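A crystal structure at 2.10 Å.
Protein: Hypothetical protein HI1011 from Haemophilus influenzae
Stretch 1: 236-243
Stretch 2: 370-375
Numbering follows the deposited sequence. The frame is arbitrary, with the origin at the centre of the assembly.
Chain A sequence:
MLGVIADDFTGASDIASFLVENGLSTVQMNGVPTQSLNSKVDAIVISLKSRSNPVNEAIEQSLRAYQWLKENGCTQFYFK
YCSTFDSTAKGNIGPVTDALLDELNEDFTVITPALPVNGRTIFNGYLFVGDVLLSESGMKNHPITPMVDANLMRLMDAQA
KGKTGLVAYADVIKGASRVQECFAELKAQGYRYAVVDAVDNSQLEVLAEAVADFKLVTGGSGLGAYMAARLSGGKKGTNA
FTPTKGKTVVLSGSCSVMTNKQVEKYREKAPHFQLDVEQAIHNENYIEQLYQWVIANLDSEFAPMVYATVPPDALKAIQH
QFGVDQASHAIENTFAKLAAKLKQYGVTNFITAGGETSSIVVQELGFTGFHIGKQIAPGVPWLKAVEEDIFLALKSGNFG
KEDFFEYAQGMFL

Stretch 1 (236-243) KGTNAFTP
Stretch 2, residues 370-375: FHIGKQ

Packing of an irregular loop, 236-243, against a strand that enters 370-375 from earlier in the chain; the contact buries 347 Å², both sides summed, and joins residues at least 130 positions apart in sequence. The backbones come closest where Ala240 CA lies 4.6 Å from Lys374 CA. The loop turns back on itself first: Ala240 N donates to Gly237 O at 3.3 Å, with phi/psi of -87/22 at Gly237, -64/-25 at Thr238 and -110/21 at Asn239. It then extends through Ala240 (-74/143), Phe241 (-60/160) and Thr242 (-136/168).

Lys374 (phi/psi -52/136) is the most heavily covered residue, at 99 Å². Lys374 N donates to Phe241 O at 2.9 Å, with an N-H...O angle of 165°, a short, nearly straight bond next to the closest CA pair. The Lys374 CA-to-CB bond points toward the loop, and the side chain is extended, with all four chi angles t (-151°, 155°, 173°, -173°). The aliphatic part runs beside the turn, Lys374 CG passing 3.9 Å from Gly237 O, and the amine ends near a backbone carbonyl: Lys374 NZ to Thr238 O is 3.4 Å, a weak hydrogen bond. Ala240 points its methyl toward the strand, with Ala240 CB 3.2 Å from Lys374 N and 4.0 Å from Lys374 CB. Thr242 (chi1 p, 50°) adds a nonpolar contact, its CG2 lying 3.7 Å from Lys374 CB.

Phe241, with 84 Å² covered, starts with its CA-to-CB bond directed away, but chi1 of 74° (p) and chi2 of 82° bring the end of the ring nearer the strand. Gly373 (-117/-161) sits over one ring face, its CA 3.8 Å from the centroid of the Phe241 ring and 16° off the normal, so that a C-H group meets the pi cloud. Glycine is well suited to this place: an ideal CB on Gly373 would come 2.7 Å from Phe241 O, a clash with the very carbonyl that accepts from Lys374 N. Farther along the ring, Phe241 CE2 is 3.5 Å from His371 CB; the His371 CA-to-CB bond points toward the loop, while chi1 of -79° (m) and chi2 of -98° lead the imidazole away. The CA-to-CB bond of Ile372, between these two residues, points away from the loop.

One water extends the polar link beyond Lys374, donating to Gly237 O (water O to Gly237 O 3.0 Å) and accepting from Gln375 N (water O to Gln375 N 3.0 Å).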

ATOM      1  N   LYS A 236      11.105  -7.481  13.852  1.00 21.68           N
ATOM      2  CA  LYS A 236       9.702  -7.201  13.564  1.00 26.90           C
ATOM      3  C   LYS A 236       9.403  -5.701  13.666  1.00 27.54           C
ATOM      4  O   LYS A 236      10.313  -4.888  13.873  1.00 32.44           O
ATOM      5  CB  LYS A 236       8.797  -8.005  14.497  1.00 32.91           C
ATOM      6  CG  LYS A 236       8.833  -9.506  14.243  1.00 38.30           C
ATOM      7  CD  LYS A 236       8.188  -9.860  12.916  1.00 41.40           C
ATOM      8  CE  LYS A 236       8.193 -11.360  12.677  1.00 55.72           C
ATOM      9  NZ  LYS A 236       7.364 -11.737  11.493  1.00 56.31           N
ATOM     10  N   GLY A 237       8.133  -5.334  13.504  1.00 23.72           N
ATOM     11  CA  GLY A 237       7.760  -3.930  13.568  1.00 28.15           C
ATOM     12  C   GLY A 237       7.454  -3.398  14.958  1.00 28.58           C
ATOM     13  O   GLY A 237       6.743  -2.399  15.094  1.00 27.95           O
ATOM     14  N   THR A 238       7.960  -4.070  15.988  1.00 24.19           N
ATOM     15  CA  THR A 238       7.727  -3.657  17.373  1.00 27.29           C
ATOM     16  C   THR A 238       8.333  -2.302  17.714  1.00 27.05           C
ATOM     17  O   THR A 238       7.854  -1.620  18.620  1.00 31.08           O
ATOM     18  CB  THR A 238       8.245  -4.715  18.391  1.00 27.38           C
ATOM     19  OG1 THR A 238       9.472  -5.294  17.924  1.00 35.01           O
ATOM     20  CG2 THR A 238       7.219  -5.811  18.577  1.00 22.90           C
ATOM     21  N   ASN A 239       9.368  -1.912  16.975  1.00 25.52           N
ATOM     22  CA  ASN A 239      10.052  -0.643  17.204  1.00 25.49           C
ATOM     23  C   ASN A 239       9.819   0.390  16.101  1.00 27.52           C
ATOM     24  O   ASN A 239      10.642   1.289  15.886  1.00 27.04           O
ATOM     25  CB  ASN A 239      11.552  -0.874  17.400  1.00 22.96           C
ATOM     26  CG  ASN A 239      11.859  -1.616  18.681  1.00 35.56           C
ATOM     27  OD1 ASN A 239      11.655  -1.093  19.778  1.00 28.34           O
ATOM     28  ND2 ASN A 239      12.346  -2.844  18.553  1.00 28.66           N
ATOM     29  N   ALA A 240       8.745   0.209  15.339  1.00 23.05           N
ATOM     30  CA  ALA A 240       8.408   1.165  14.295  1.00 24.85           C
ATOM     31  C   ALA A 240       7.865   2.387  15.041  1.00 20.86           C
ATOM     32  O   ALA A 240       7.192   2.248  16.069  1.00 16.50           O
ATOM     33  CB  ALA A 240       7.362   0.586  13.360  1.00 21.72           C
ATOM     34  N   PHE A 241       8.187   3.574  14.539  1.00 23.13           N
ATOM     35  CA  PHE A 241       7.772   4.819  15.173  1.00 17.17           C
ATOM     36  C   PHE A 241       6.273   5.046  15.327  1.00 21.13           C
ATOM     37  O   PHE A 241       5.448   4.444  14.632  1.00 20.41           O
ATOM     38  CB  PHE A 241       8.389   6.017  14.437  1.00 12.72           C
ATOM     39  CG  PHE A 241       7.748   6.320  13.097  1.00 13.95           C
ATOM     40  CD1 PHE A 241       6.566   7.064  13.020  1.00 17.04           C
ATOM     41  CD2 PHE A 241       8.332   5.874  11.913  1.00 15.53           C
ATOM     42  CE1 PHE A 241       5.975   7.359  11.789  1.00 22.89           C
ATOM     43  CE2 PHE A 241       7.753   6.163  10.677  1.00 15.66           C
ATOM     44  CZ  PHE A 241       6.568   6.908  10.617  1.00 14.43           C
ATOM     45  N   THR A 242       5.944   5.938  16.253  1.00 21.34           N
ATOM     46  CA  THR A 242       4.574   6.375  16.531  1.00 22.27           C
ATOM     47  C   THR A 242       4.659   7.913  16.682  1.00 23.07           C
ATOM     48  O   THR A 242       5.752   8.485  16.681  1.00 17.65           O
ATOM     49  CB  THR A 242       3.960   5.711  17.817  1.00 23.37           C
ATOM     50  OG1 THR A 242       4.852   5.834  18.934  1.00 28.83           O
ATOM     51  CG2 THR A 242       3.660   4.257  17.574  1.00 25.03           C
ATOM     52  N   PRO A 243       3.516   8.612  16.702  1.00 23.76           N
ATOM     53  CA  PRO A 243       3.616  10.063  16.850  1.00 25.59           C
ATOM     54  C   PRO A 243       4.175  10.462  18.210  1.00 28.40           C
ATOM     55  O   PRO A 243       3.968   9.763  19.203  1.00 26.15           O
ATOM     56  CB  PRO A 243       2.160  10.512  16.731  1.00 21.39           C
ATOM     57  CG  PRO A 243       1.554   9.483  15.860  1.00 20.79           C
ATOM     58  CD  PRO A 243       2.124   8.218  16.438  1.00 23.08           C
ATOM     59  N   PHE A 370       5.456   9.276   2.603  1.00 21.92           N
ATOM     60  CA  PHE A 370       5.430   9.106   4.044  1.00 17.98           C
ATOM     61  C   PHE A 370       6.403   8.049   4.524  1.00 23.26           C
ATOM     62  O   PHE A 370       6.841   7.194   3.755  1.00 22.73           O
ATOM     63  CB  PHE A 370       4.032   8.663   4.484  1.00 13.04           C
ATOM     64  CG  PHE A 370       2.927   9.558   4.007  1.00 15.20           C
ATOM     65  CD1 PHE A 370       2.531  10.660   4.762  1.00 13.83           C
ATOM     66  CD2 PHE A 370       2.288   9.307   2.795  1.00 14.82           C
ATOM     67  CE1 PHE A 370       1.515  11.504   4.316  1.00 19.49           C
ATOM     68  CE2 PHE A 370       1.271  10.142   2.334  1.00 13.50           C
ATOM     69  CZ  PHE A 370       0.883  11.243   3.096  1.00 15.37           C
ATOM     70  N   HIS A 371       6.800   8.170   5.786  1.00 23.59           N
ATOM     71  CA  HIS A 371       7.644   7.188   6.432  1.00 21.49           C
ATOM     72  C   HIS A 371       6.673   6.178   7.062  1.00 24.85           C
ATOM     73  O   HIS A 371       5.824   6.613   7.845  1.00 25.70           O
ATOM     74  CB  HIS A 371       8.373   7.804   7.622  1.00 19.94           C
ATOM     75  CG  HIS A 371       9.562   8.621   7.236  1.00 24.44           C
ATOM     76  ND1 HIS A 371      10.849   8.131   7.272  1.00 22.27           N
ATOM     77  CD2 HIS A 371       9.656   9.893   6.779  1.00 29.48           C
ATOM     78  CE1 HIS A 371      11.685   9.062   6.849  1.00 24.01           C
ATOM     79  NE2 HIS A 371      10.986  10.141   6.544  1.00 27.71           N
ATOM     80  N   ILE A 372       6.774   4.885   6.758  1.00 24.47           N
ATOM     81  CA  ILE A 372       5.804   3.973   7.364  1.00 17.81           C
ATOM     82  C   ILE A 372       6.195   3.546   8.783  1.00 16.91           C
ATOM     83  O   ILE A 372       7.340   3.129   9.036  1.00 16.48           O
ATOM     84  CB  ILE A 372       5.687   2.735   6.450  1.00 19.58           C
ATOM     85  CG1 ILE A 372       5.642   3.165   4.979  1.00 18.61           C
ATOM     86  CG2 ILE A 372       4.429   1.943   6.806  1.00 10.71           C
ATOM     87  CD1 ILE A 372       4.295   3.677   4.515  1.00 20.26           C
ATOM     88  N   GLY A 373       5.238   3.677   9.701  1.00 20.45           N
ATOM     89  CA  GLY A 373       5.468   3.344  11.093  1.00 14.88           C
ATOM     90  C   GLY A 373       4.637   2.213  11.659  1.00 19.92           C
ATOM     91  O   GLY A 373       4.038   1.430  10.920  1.00 17.44           O
ATOM     92  N   LYS A 374       4.566   2.166  12.986  1.00 18.87           N
ATOM     93  CA  LYS A 374       3.847   1.117  13.705  1.00 24.48           C
ATOM     94  C   LYS A 374       2.408   0.890  13.279  1.00 22.22           C
ATOM     95  O   LYS A 374       1.639   1.828  13.090  1.00 24.33           O
ATOM     96  CB  LYS A 374       3.923   1.364  15.205  1.00 23.45           C
ATOM     97  CG  LYS A 374       3.852   0.111  16.047  1.00 30.40           C
ATOM     98  CD  LYS A 374       4.530   0.367  17.371  1.00 31.16           C
ATOM     99  CE  LYS A 374       4.345  -0.780  18.328  1.00 38.85           C
ATOM    100  NZ  LYS A 374       4.884  -0.402  19.662  1.00 35.91           N
ATOM    101  N   GLN A 375       2.056  -0.383  13.159  1.00 21.54           N
ATOM    102  CA  GLN A 375       0.729  -0.799  12.745  1.00 25.94           C
ATOM    103  C   GLN A 375      -0.318  -0.649  13.847  1.00 26.93           C
ATOM    104  O   GLN A 375      -0.231  -1.292  14.893  1.00 24.58           O
ATOM    105  CB  GLN A 375       0.783  -2.250  12.251  1.00 23.42           C
ATOM    106  CG  GLN A 375      -0.531  -2.807  11.728  1.00 24.52           C
ATOM    107  CD  GLN A 375      -0.376  -4.178  11.077  1.00 24.56           C
ATOM    108  OE1 GLN A 375       0.199  -4.307   9.997  1.00 22.32           O
ATOM    109  NE2 GLN A 375      -0.900  -5.203  11.731  1.00 18.10           N
TER
HETATM  110  O   HOH W   1       3.988  -2.506  13.892  1.00 21.94           O